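Local coordinates for putative TOXIN related protein (Parabacteroides distasonis ATCC 8503, PDB 3K0Y), which is of unknown function, a putative toxin-related, NigD-like protein that joins an OB-type N-terminal domain to a C-terminal beta sandwich and is probably exported, at residues P50-A54 with G116-N121; Y109-I115 with Y199-Y203; F135-I139 with V169-L173; Y148-R153 with D185-W191. One frame throughout, in Å; residues are numbered along the deposited sequence.

Contact 1 (P50-A54 with G116-N121); sequences PNQRA and GDGYLN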
# COMPACT_ATOMS: atom_id res chain seq x y z
N PRO A 50 -9.50 -10.62 4.31
CA PRO A 50 -8.19 -10.62 4.97
C PRO A 50 -7.20 -9.77 4.18
O PRO A 50 -7.25 -9.75 2.96
CB PRO A 50 -7.77 -12.10 4.92
CG PRO A 50 -8.42 -12.59 3.64
CD PRO A 50 -9.79 -11.92 3.66
N ASN A 51 -6.35 -9.03 4.86
CA ASN A 51 -5.24 -8.32 4.21
C ASN A 51 -5.63 -7.28 3.16
O ASN A 51 -5.08 -7.22 2.06
CB ASN A 51 -4.29 -9.38 3.65
CG ASN A 51 -3.94 -10.43 4.69
OD1 ASN A 51 -4.34 -11.59 4.56
ND2 ASN A 51 -3.28 -10.02 5.76
N GLN A 52 -6.62 -6.46 3.51
CA GLN A 52 -7.21 -5.48 2.60
C GLN A 52 -7.13 -4.16 3.34
O GLN A 52 -7.48 -4.11 4.52
CB GLN A 52 -8.67 -5.85 2.34
CG GLN A 52 -9.47 -4.86 1.61
CD GLN A 52 -9.04 -4.71 0.17
OE1 GLN A 52 -9.07 -5.65 -0.59
NE2 GLN A 52 -8.68 -3.50 -0.22
N ARG A 53 -6.66 -3.12 2.67
CA ARG A 53 -6.69 -1.78 3.29
C ARG A 53 -7.86 -1.00 2.72
O ARG A 53 -8.36 -1.33 1.63
CB ARG A 53 -5.40 -1.04 3.04
CG ARG A 53 -4.17 -1.79 3.48
CD ARG A 53 -3.14 -0.82 4.11
NE ARG A 53 -3.41 -0.66 5.53
CZ ARG A 53 -2.90 0.31 6.28
NH1 ARG A 53 -2.10 1.24 5.75
NH2 ARG A 53 -3.17 0.34 7.56
N ALA A 54 -8.26 0.03 3.43
CA ALA A 54 -9.39 0.86 3.04
C ALA A 54 -9.18 2.29 3.53
O ALA A 54 -8.49 2.50 4.51
CB ALA A 54 -10.71 0.31 3.58
N GLY A 116 3.04 1.57 6.82
CA GLY A 116 2.04 1.56 7.86
C GLY A 116 1.41 0.17 7.94
O GLY A 116 1.00 -0.40 6.90
N ASP A 117 1.39 -0.38 9.15
CA ASP A 117 0.85 -1.69 9.45
C ASP A 117 1.41 -2.78 8.49
O ASP A 117 0.68 -3.63 8.06
CB ASP A 117 -0.70 -1.65 9.42
CG ASP A 117 -1.34 -2.97 9.87
OD1 ASP A 117 -0.91 -3.49 10.91
OD2 ASP A 117 -2.24 -3.52 9.18
N GLY A 118 2.71 -2.74 8.20
CA GLY A 118 3.39 -3.77 7.35
C GLY A 118 3.11 -3.63 5.85
O GLY A 118 3.50 -4.50 5.03
N TYR A 119 2.47 -2.53 5.47
CA TYR A 119 2.23 -2.24 4.06
C TYR A 119 3.05 -1.06 3.64
O TYR A 119 3.30 -0.16 4.43
CB TYR A 119 0.77 -1.90 3.82
CG TYR A 119 -0.15 -3.04 4.09
CD1 TYR A 119 -0.60 -3.28 5.37
CD2 TYR A 119 -0.59 -3.89 3.05
CE1 TYR A 119 -1.45 -4.33 5.65
CE2 TYR A 119 -1.42 -4.95 3.32
CZ TYR A 119 -1.85 -5.15 4.62
OH TYR A 119 -2.67 -6.16 4.89
N LEU A 120 3.42 -1.05 2.37
CA LEU A 120 3.85 0.16 1.72
C LEU A 120 2.60 0.80 1.10
O LEU A 120 1.98 0.22 0.22
CB LEU A 120 4.88 -0.14 0.64
CG LEU A 120 5.40 1.06 -0.14
CD1 LEU A 120 6.30 1.95 0.78
CD2 LEU A 120 6.10 0.73 -1.45
N ASN A 121 2.32 2.03 1.50
CA ASN A 121 1.18 2.79 1.09
C ASN A 121 1.61 3.90 0.15
O ASN A 121 2.60 4.58 0.41
CB ASN A 121 0.52 3.39 2.31
CG ASN A 121 0.02 2.36 3.27
OD1 ASN A 121 -1.06 1.81 3.08
ND2 ASN A 121 0.79 2.07 4.32
O HOH W 1 -2.74 -7.50 7.21
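Polar contacts converge on Arg53, whose side chain reaches across from strand 52-62. Its NH1 donates a hydrogen bond to OD1 of Asn121 (2.9 Å), which lies near the guanidinium plane. Asp117 adds a longer-range charge attraction, with OD2 4.3 Å from Arg53 NH2 and well out of that plane; this carboxylate is instead held by Thr17, Arg29 and Lys207, while Asp31 forms a salt bridge to Arg53. At the other end, water 1 accepts a hydrogen bond from Asn51 ND2 (3.0 Å) and is also hydrogen-bonded to Tyr119 OH (2.7 Å), bridging the two residues. The segment Gly116-Asn121 contains a type I' turn, the tight link of a beta hairpin between strands 113-116 and 119-128, so the NigD-like C-terminal sandwich presents its hairpin tip to a strand of the N-terminal OB-type domain. Arg53 CD sits over the face of the Tyr119 ring in a CH-pi interaction, 3.9 Å from the centroid. At the phenol end, Asn51 CA packs 3.4 Å from Tyr119 OH in van der Waals contact.

Contact 2 (Y109-I115 with Y199-Y203); sequences YNNNMWI and YKLKY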
# COMPACT_ATOMS: atom_id res chain seq x y z
N TYR A 109 4.75 12.61 -4.42
CA TYR A 109 5.41 13.60 -3.60
C TYR A 109 5.87 12.92 -2.33
O TYR A 109 5.37 11.86 -1.93
CB TYR A 109 4.48 14.73 -3.28
CG TYR A 109 4.26 15.61 -4.45
CD1 TYR A 109 3.43 15.22 -5.54
CD2 TYR A 109 4.90 16.83 -4.53
CE1 TYR A 109 3.25 16.07 -6.65
CE2 TYR A 109 4.72 17.66 -5.59
CZ TYR A 109 3.90 17.29 -6.66
OH TYR A 109 3.81 18.19 -7.70
N ASN A 110 6.93 13.47 -1.78
CA ASN A 110 7.36 13.16 -0.41
C ASN A 110 6.16 13.27 0.57
O ASN A 110 5.39 14.28 0.60
CB ASN A 110 8.45 14.13 0.01
CG ASN A 110 9.76 13.90 -0.73
OD1 ASN A 110 9.95 14.28 -1.92
ND2 ASN A 110 10.68 13.20 -0.04
N ASN A 111 5.99 12.20 1.30
CA ASN A 111 4.96 12.06 2.36
C ASN A 111 3.78 11.33 1.82
O ASN A 111 2.93 10.98 2.59
CB ASN A 111 4.60 13.35 3.10
CG ASN A 111 5.78 13.93 3.78
OD1 ASN A 111 6.80 13.25 3.95
ND2 ASN A 111 5.69 15.16 4.14
N ASN A 112 3.77 11.06 0.51
CA ASN A 112 2.68 10.35 -0.17
C ASN A 112 3.08 8.91 -0.36
O ASN A 112 2.38 8.11 -1.02
CB ASN A 112 2.26 11.05 -1.51
CG ASN A 112 1.34 12.30 -1.29
OD1 ASN A 112 0.87 12.56 -0.20
ND2 ASN A 112 1.06 13.03 -2.37
N MSE A 113 4.24 8.56 0.20
CA MSE A 113 4.63 7.15 0.29
C MSE A 113 4.99 6.85 1.73
O MSE A 113 5.82 7.51 2.29
CB MSE A 113 5.85 6.86 -0.58
CG MSE A 113 6.05 5.40 -0.73
SE MSE A 113 7.55 4.78 -1.83
CE MSE A 113 7.22 5.62 -3.46
N TRP A 114 4.38 5.84 2.36
CA TRP A 114 4.74 5.56 3.74
C TRP A 114 4.52 4.12 4.13
O TRP A 114 3.68 3.46 3.54
CB TRP A 114 3.97 6.50 4.68
CG TRP A 114 2.53 6.18 4.87
CD1 TRP A 114 1.97 5.53 5.93
CD2 TRP A 114 1.46 6.47 3.97
NE1 TRP A 114 0.63 5.42 5.76
CE2 TRP A 114 0.29 5.97 4.55
CE3 TRP A 114 1.37 7.14 2.75
CZ2 TRP A 114 -0.95 6.11 3.96
CZ3 TRP A 114 0.10 7.28 2.15
CH2 TRP A 114 -1.02 6.77 2.77
N ILE A 115 5.27 3.64 5.13
CA ILE A 115 5.07 2.33 5.71
C ILE A 115 4.07 2.42 6.84
O ILE A 115 4.17 3.29 7.69
CB ILE A 115 6.39 1.69 6.22
CG1 ILE A 115 7.35 1.45 5.04
CG2 ILE A 115 6.08 0.31 6.87
CD1 ILE A 115 8.73 0.95 5.49
N TYR A 199 12.75 6.67 -3.19
CA TYR A 199 12.41 7.14 -1.88
C TYR A 199 12.92 6.11 -0.91
O TYR A 199 12.89 4.94 -1.19
CB TYR A 199 10.91 7.38 -1.74
CG TYR A 199 10.47 8.72 -2.33
CD1 TYR A 199 11.29 9.90 -2.28
CD2 TYR A 199 9.25 8.80 -2.99
CE1 TYR A 199 10.82 11.13 -2.87
CE2 TYR A 199 8.83 9.96 -3.60
CZ TYR A 199 9.59 11.13 -3.52
OH TYR A 199 8.99 12.20 -4.14
N LYS A 200 13.45 6.59 0.22
CA LYS A 200 14.08 5.74 1.21
C LYS A 200 13.30 5.77 2.48
O LYS A 200 13.17 6.83 3.09
CB LYS A 200 15.47 6.22 1.53
CG LYS A 200 16.47 6.01 0.48
CD LYS A 200 17.89 6.03 1.08
CE LYS A 200 18.94 5.64 0.01
NZ LYS A 200 20.28 6.16 0.38
N LEU A 201 12.83 4.63 2.91
CA LEU A 201 12.06 4.54 4.13
C LEU A 201 12.75 3.56 5.07
O LEU A 201 13.52 2.70 4.67
CB LEU A 201 10.62 4.08 3.85
CG LEU A 201 9.83 4.66 2.67
CD1 LEU A 201 10.21 3.95 1.38
CD2 LEU A 201 8.28 4.51 2.84
N LYS A 202 12.41 3.68 6.34
CA LYS A 202 12.89 2.77 7.37
C LYS A 202 11.86 1.67 7.46
O LYS A 202 10.68 1.97 7.46
CB LYS A 202 12.98 3.50 8.72
CG LYS A 202 14.00 4.58 8.77
CD LYS A 202 15.37 3.99 8.75
CE LYS A 202 16.47 5.02 8.99
NZ LYS A 202 17.80 4.55 8.46
N TYR A 203 12.32 0.43 7.57
CA TYR A 203 11.46 -0.77 7.64
C TYR A 203 11.98 -1.80 8.67
O TYR A 203 13.15 -2.23 8.64
CB TYR A 203 11.39 -1.45 6.28
CG TYR A 203 10.58 -2.72 6.31
CD1 TYR A 203 9.19 -2.68 6.51
CD2 TYR A 203 11.18 -3.96 6.19
CE1 TYR A 203 8.43 -3.84 6.57
CE2 TYR A 203 10.43 -5.13 6.26
CZ TYR A 203 9.05 -5.06 6.44
OH TYR A 203 8.31 -6.21 6.52
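Strand segments 113-115 and 199-203 run nearly parallel, at 14°, but their axes come no closer than 7.6 Å, so side chains rather than backbone bonds fill the space between them. Leu201 is the central bump. Its CD2 presses against the backbone at Trp114 CA (3.8 Å) and against CG1 of Ile115 (3.9 Å), entering the hollow between the side chains of Met113 and Ile115. Selenomethionine Met113 fits the complementary gap between Tyr199 and Leu201: its CE meets the edge of the Tyr199 ring at CD2 (3.8 Å), and its SE lies 4.3 Å from Leu201 CD1. Further along, Ile115 CD1 wedges against the strand, 3.0 Å from Lys202 O and 3.7 Å from Tyr203 CB. At the opposite end Tyr199 extends over the type II turn Tyr109-Asn112, where its OH lies 3.7 Å from Tyr109 C and is hydrogen-bonded to the carbonyl of Ile108. Leu120 and Val188 adjoin the same apolar seam, which joins the two sheets of the C-terminal beta sandwich. The chemistry is thus mainly hydrophobic, with cohesion resting on side-chain fit and polar groups confined largely to the turn end.

Contact 3 (F135-I139 with V169-L173); sequences FINLI and VAFNL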
# COMPACT_ATOMS: atom_id res chain seq x y z
N PHE A 135 -2.21 -1.19 -14.66
CA PHE A 135 -1.66 -2.28 -13.85
C PHE A 135 -0.63 -1.67 -12.91
O PHE A 135 0.30 -1.06 -13.38
CB PHE A 135 -0.97 -3.25 -14.80
CG PHE A 135 -0.67 -4.62 -14.25
CD1 PHE A 135 -1.46 -5.23 -13.28
CD2 PHE A 135 0.35 -5.35 -14.84
CE1 PHE A 135 -1.23 -6.53 -12.86
CE2 PHE A 135 0.62 -6.67 -14.44
CZ PHE A 135 -0.19 -7.27 -13.43
N ILE A 136 -0.79 -1.91 -11.61
CA ILE A 136 -0.04 -1.24 -10.53
C ILE A 136 0.66 -2.35 -9.75
O ILE A 136 0.01 -3.26 -9.26
CB ILE A 136 -1.00 -0.50 -9.53
CG1 ILE A 136 -1.96 0.43 -10.24
CG2 ILE A 136 -0.25 0.33 -8.53
CD1 ILE A 136 -1.21 1.56 -11.03
N ASN A 137 1.98 -2.27 -9.65
CA ASN A 137 2.73 -3.32 -8.94
C ASN A 137 3.97 -2.84 -8.19
O ASN A 137 4.51 -1.78 -8.47
CB ASN A 137 3.20 -4.39 -9.93
CG ASN A 137 2.07 -5.25 -10.43
OD1 ASN A 137 1.61 -6.13 -9.72
ND2 ASN A 137 1.61 -4.97 -11.63
N LEU A 138 4.42 -3.67 -7.30
CA LEU A 138 5.67 -3.47 -6.58
C LEU A 138 6.48 -4.75 -6.77
O LEU A 138 5.96 -5.84 -6.47
CB LEU A 138 5.39 -3.26 -5.11
CG LEU A 138 6.58 -2.82 -4.26
CD1 LEU A 138 6.93 -1.39 -4.58
CD2 LEU A 138 6.23 -3.00 -2.77
N ILE A 139 7.70 -4.63 -7.29
CA ILE A 139 8.55 -5.78 -7.56
C ILE A 139 9.94 -5.64 -7.00
O ILE A 139 10.41 -4.54 -6.68
CB ILE A 139 8.68 -6.06 -9.03
CG1 ILE A 139 9.51 -4.97 -9.74
CG2 ILE A 139 7.27 -6.21 -9.65
CD1 ILE A 139 9.75 -5.29 -11.23
N VAL A 169 -2.82 2.81 -3.45
CA VAL A 169 -2.50 1.40 -3.41
C VAL A 169 -1.79 1.09 -2.08
O VAL A 169 -1.14 1.96 -1.46
CB VAL A 169 -1.64 1.02 -4.66
CG1 VAL A 169 -0.25 1.78 -4.64
CG2 VAL A 169 -1.48 -0.48 -4.79
N ALA A 170 -1.85 -0.16 -1.67
CA ALA A 170 -1.11 -0.70 -0.54
C ALA A 170 -0.52 -2.03 -0.94
O ALA A 170 -1.21 -2.84 -1.56
CB ALA A 170 -2.04 -0.88 0.65
N PHE A 171 0.78 -2.21 -0.64
CA PHE A 171 1.49 -3.47 -0.91
C PHE A 171 1.91 -4.16 0.40
O PHE A 171 2.55 -3.57 1.28
CB PHE A 171 2.73 -3.21 -1.78
CG PHE A 171 2.41 -2.64 -3.14
CD1 PHE A 171 1.90 -3.46 -4.15
CD2 PHE A 171 2.66 -1.31 -3.45
CE1 PHE A 171 1.63 -2.94 -5.40
CE2 PHE A 171 2.41 -0.81 -4.74
CZ PHE A 171 1.89 -1.60 -5.69
N ASN A 172 1.53 -5.43 0.53
CA ASN A 172 1.84 -6.20 1.71
C ASN A 172 3.32 -6.51 1.66
O ASN A 172 3.81 -7.10 0.70
CB ASN A 172 0.96 -7.46 1.72
CG ASN A 172 1.00 -8.20 3.03
OD1 ASN A 172 2.04 -8.27 3.68
ND2 ASN A 172 -0.10 -8.86 3.38
N LEU A 173 4.06 -6.10 2.69
CA LEU A 173 5.51 -6.32 2.73
C LEU A 173 5.93 -7.57 3.47
O LEU A 173 7.12 -7.77 3.72
CB LEU A 173 6.23 -5.12 3.36
CG LEU A 173 6.02 -3.81 2.62
CD1 LEU A 173 6.70 -2.64 3.33
CD2 LEU A 173 6.48 -3.93 1.20
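Phe171 lays the face of its ring against Leu138, whose CB stands 3.5 Å from the ring centroid and only 7° off the normal, a close CH-pi contact. The tip of the Phe171 ring reaches the backbone of strand 135-139, with Phe171 CZ 3.5 Å from Asn137 C, and also meets Ile136, where CG2 is 4.0 Å from Phe171 CZ. That same Ile136 CG2 also meets Val169 CG2 at 4.0 Å. Toward the C-terminal end of both segments, Leu138 CD2 touches Leu173 CD2 at 4.1 Å. Ile136 and Leu138, two residues apart on one strand, point to the same side and meet Val169 and Phe171, likewise spaced, where the segment axes approach to 8.2 Å. Strand segments 135-139 and 169-172 cross at -34° where the two sheets pack face to face, in the hydrophobic interior of the NigD-like C-terminal beta sandwich. Strand 135-139 is an outer strand of its four-stranded sheet, paired with strand 149-155, and helix 97-101 touches its side chains at Asn137 and Ile139; strand 163-172 lies in the other sheet between strands 74-88 and 119-128.

Contact 4 (Y148-R153 with D185-W191); sequences YTLEFR and DLVVNYW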
# COMPACT_ATOMS: atom_id res chain seq x y z
N TYR A 148 15.78 -5.45 -0.11
CA TYR A 148 15.07 -4.26 0.37
C TYR A 148 15.06 -3.12 -0.62
O TYR A 148 14.80 -1.98 -0.22
CB TYR A 148 15.68 -3.81 1.69
CG TYR A 148 15.59 -4.88 2.72
CD1 TYR A 148 14.36 -5.30 3.19
CD2 TYR A 148 16.74 -5.53 3.20
CE1 TYR A 148 14.25 -6.30 4.14
CE2 TYR A 148 16.64 -6.54 4.18
CZ TYR A 148 15.40 -6.91 4.63
OH TYR A 148 15.23 -7.89 5.57
N THR A 149 15.34 -3.43 -1.88
CA THR A 149 15.27 -2.46 -2.97
C THR A 149 14.08 -2.93 -3.83
O THR A 149 14.07 -4.07 -4.36
CB THR A 149 16.57 -2.34 -3.83
OG1 THR A 149 17.69 -1.88 -3.04
CG2 THR A 149 16.36 -1.36 -5.01
N LEU A 150 13.09 -2.04 -3.97
CA LEU A 150 11.86 -2.34 -4.69
C LEU A 150 11.63 -1.34 -5.81
O LEU A 150 12.21 -0.25 -5.81
CB LEU A 150 10.69 -2.36 -3.74
CG LEU A 150 10.82 -3.24 -2.51
CD1 LEU A 150 9.79 -2.79 -1.43
CD2 LEU A 150 10.57 -4.68 -2.86
N GLU A 151 10.79 -1.73 -6.78
CA GLU A 151 10.38 -0.83 -7.84
C GLU A 151 8.85 -0.76 -7.89
O GLU A 151 8.18 -1.79 -7.95
CB GLU A 151 10.87 -1.31 -9.20
CG GLU A 151 12.30 -1.38 -9.38
CD GLU A 151 12.73 -1.95 -10.76
OE1 GLU A 151 11.91 -2.51 -11.52
OE2 GLU A 151 13.92 -1.81 -11.06
N PHE A 152 8.33 0.45 -7.87
CA PHE A 152 6.94 0.68 -8.04
C PHE A 152 6.73 0.85 -9.52
O PHE A 152 7.30 1.71 -10.14
CB PHE A 152 6.49 1.94 -7.29
CG PHE A 152 5.07 2.33 -7.55
CD1 PHE A 152 4.04 1.48 -7.19
CD2 PHE A 152 4.76 3.51 -8.17
CE1 PHE A 152 2.72 1.82 -7.44
CE2 PHE A 152 3.45 3.88 -8.41
CZ PHE A 152 2.41 3.03 -8.04
N ARG A 153 5.86 0.03 -10.08
CA ARG A 153 5.66 -0.05 -11.50
C ARG A 153 4.21 0.29 -11.88
O ARG A 153 3.26 -0.03 -11.14
CB ARG A 153 6.01 -1.47 -11.91
CG ARG A 153 7.46 -1.81 -11.70
CD ARG A 153 8.14 -1.42 -12.92
NE ARG A 153 9.49 -1.92 -13.03
CZ ARG A 153 10.15 -1.92 -14.18
NH1 ARG A 153 9.58 -1.46 -15.27
NH2 ARG A 153 11.39 -2.34 -14.21
N ASP A 185 16.96 -0.07 5.73
CA ASP A 185 16.58 0.88 4.73
C ASP A 185 15.84 0.20 3.60
O ASP A 185 16.33 -0.80 3.05
CB ASP A 185 17.79 1.58 4.13
CG ASP A 185 18.46 2.54 5.11
OD1 ASP A 185 17.89 2.87 6.18
OD2 ASP A 185 19.57 2.93 4.76
N LEU A 186 14.68 0.74 3.26
CA LEU A 186 13.87 0.24 2.16
C LEU A 186 13.93 1.32 1.11
O LEU A 186 13.64 2.48 1.40
CB LEU A 186 12.45 -0.02 2.62
CG LEU A 186 11.48 -0.77 1.71
CD1 LEU A 186 11.82 -2.22 1.61
CD2 LEU A 186 10.01 -0.63 2.16
N VAL A 187 14.40 0.96 -0.07
CA VAL A 187 14.56 1.86 -1.19
C VAL A 187 13.44 1.47 -2.18
O VAL A 187 13.34 0.31 -2.61
CB VAL A 187 15.98 1.74 -1.81
CG1 VAL A 187 16.11 2.52 -3.10
CG2 VAL A 187 17.06 2.22 -0.77
N VAL A 188 12.60 2.44 -2.53
CA VAL A 188 11.60 2.24 -3.52
C VAL A 188 11.86 3.20 -4.67
O VAL A 188 11.70 4.41 -4.53
CB VAL A 188 10.19 2.52 -2.95
CG1 VAL A 188 9.14 2.31 -4.04
CG2 VAL A 188 9.91 1.65 -1.73
N ASN A 189 12.20 2.62 -5.83
CA ASN A 189 12.34 3.31 -7.09
C ASN A 189 11.01 3.38 -7.84
O ASN A 189 10.16 2.47 -7.74
CB ASN A 189 13.38 2.56 -7.92
CG ASN A 189 14.77 2.64 -7.31
OD1 ASN A 189 15.25 3.73 -7.07
ND2 ASN A 189 15.37 1.53 -6.99
N TYR A 190 10.79 4.50 -8.53
CA TYR A 190 9.61 4.70 -9.39
C TYR A 190 10.04 5.60 -10.53
O TYR A 190 11.09 6.23 -10.44
CB TYR A 190 8.45 5.31 -8.60
CG TYR A 190 8.76 6.64 -7.98
CD1 TYR A 190 9.50 6.71 -6.82
CD2 TYR A 190 8.32 7.82 -8.54
CE1 TYR A 190 9.81 7.92 -6.25
CE2 TYR A 190 8.63 9.03 -7.98
CZ TYR A 190 9.37 9.07 -6.83
OH TYR A 190 9.69 10.28 -6.25
N TRP A 191 9.24 5.66 -11.59
CA TRP A 191 9.59 6.44 -12.77
C TRP A 191 8.65 7.59 -12.97
O TRP A 191 7.44 7.47 -12.81
CB TRP A 191 9.69 5.56 -14.02
CG TRP A 191 10.91 4.73 -13.87
CD1 TRP A 191 12.22 5.10 -14.14
CD2 TRP A 191 10.96 3.43 -13.29
NE1 TRP A 191 13.08 4.07 -13.77
CE2 TRP A 191 12.33 3.04 -13.25
CE3 TRP A 191 10.00 2.55 -12.78
CZ2 TRP A 191 12.73 1.81 -12.75
CZ3 TRP A 191 10.41 1.33 -12.29
CH2 TRP A 191 11.75 0.96 -12.29
O HOH W 2 6.91 4.24 -11.25
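Four backbone hydrogen bonds join the strands. Val187 N donates to Tyr148 O (3.0 Å), Leu150 N to Val187 O (2.7 Å), Asn189 N to Leu150 O (2.9 Å) and Phe152 N to Asn189 O (2.7 Å), so Val187 and Asn189 each use both N and O toward the partner strand, while Leu150 uses its N and O in return, bonding to Val187 and Asn189. Beyond them the ladder opens, and water 2 bridges the gap, donating to Phe152 O (2.8 Å) and accepting from Trp191 N (2.7 Å). Arg153 and Glu151 form a salt bridge within their own strand (NH2 to OE1, 2.7 Å), and Asp98 also pairs with Arg153. Trp191 lies beside this pair, its CH2 3.4 Å from Glu151 CD and its CZ3 over the guanidinium, 3.5 Å from Arg153 NE. Thr149, Glu151, Val187 and Asn189 share this sheet face. On the other, Leu150 CD1 meets Leu186 CD1 at 3.7 Å, and Phe152 CB approaches Val188 CG1 at 4.2 Å; this face packs against strand 119-128. Such a ladder is that of a parallel strand pair, here the central pair of the four-stranded mixed sheet in the C-terminal beta sandwich.

From the N terminus, contact 1 closes first, bringing strand 52-62 of the OB-type domain to the tip of the hairpin of strands 113-116 and 119-128. Contact 2 opens at 109-115, on the approach to that hairpin and in its first strand, and closes only at strand 195-203, so it crosses contact 1 and encloses contacts 3 and 4. These two cross each other: strand 135-139 precedes 149-155, strand 163-172 closes contact 3, and strand 184-192 closes contact 4. Contact 4 is made within the four-stranded sheet, whereas contacts 2 and 3 press that sheet's two outer strands against the other sheet. Leu120 links contact 1 to this interior, touching Met113, Leu201 and Val188.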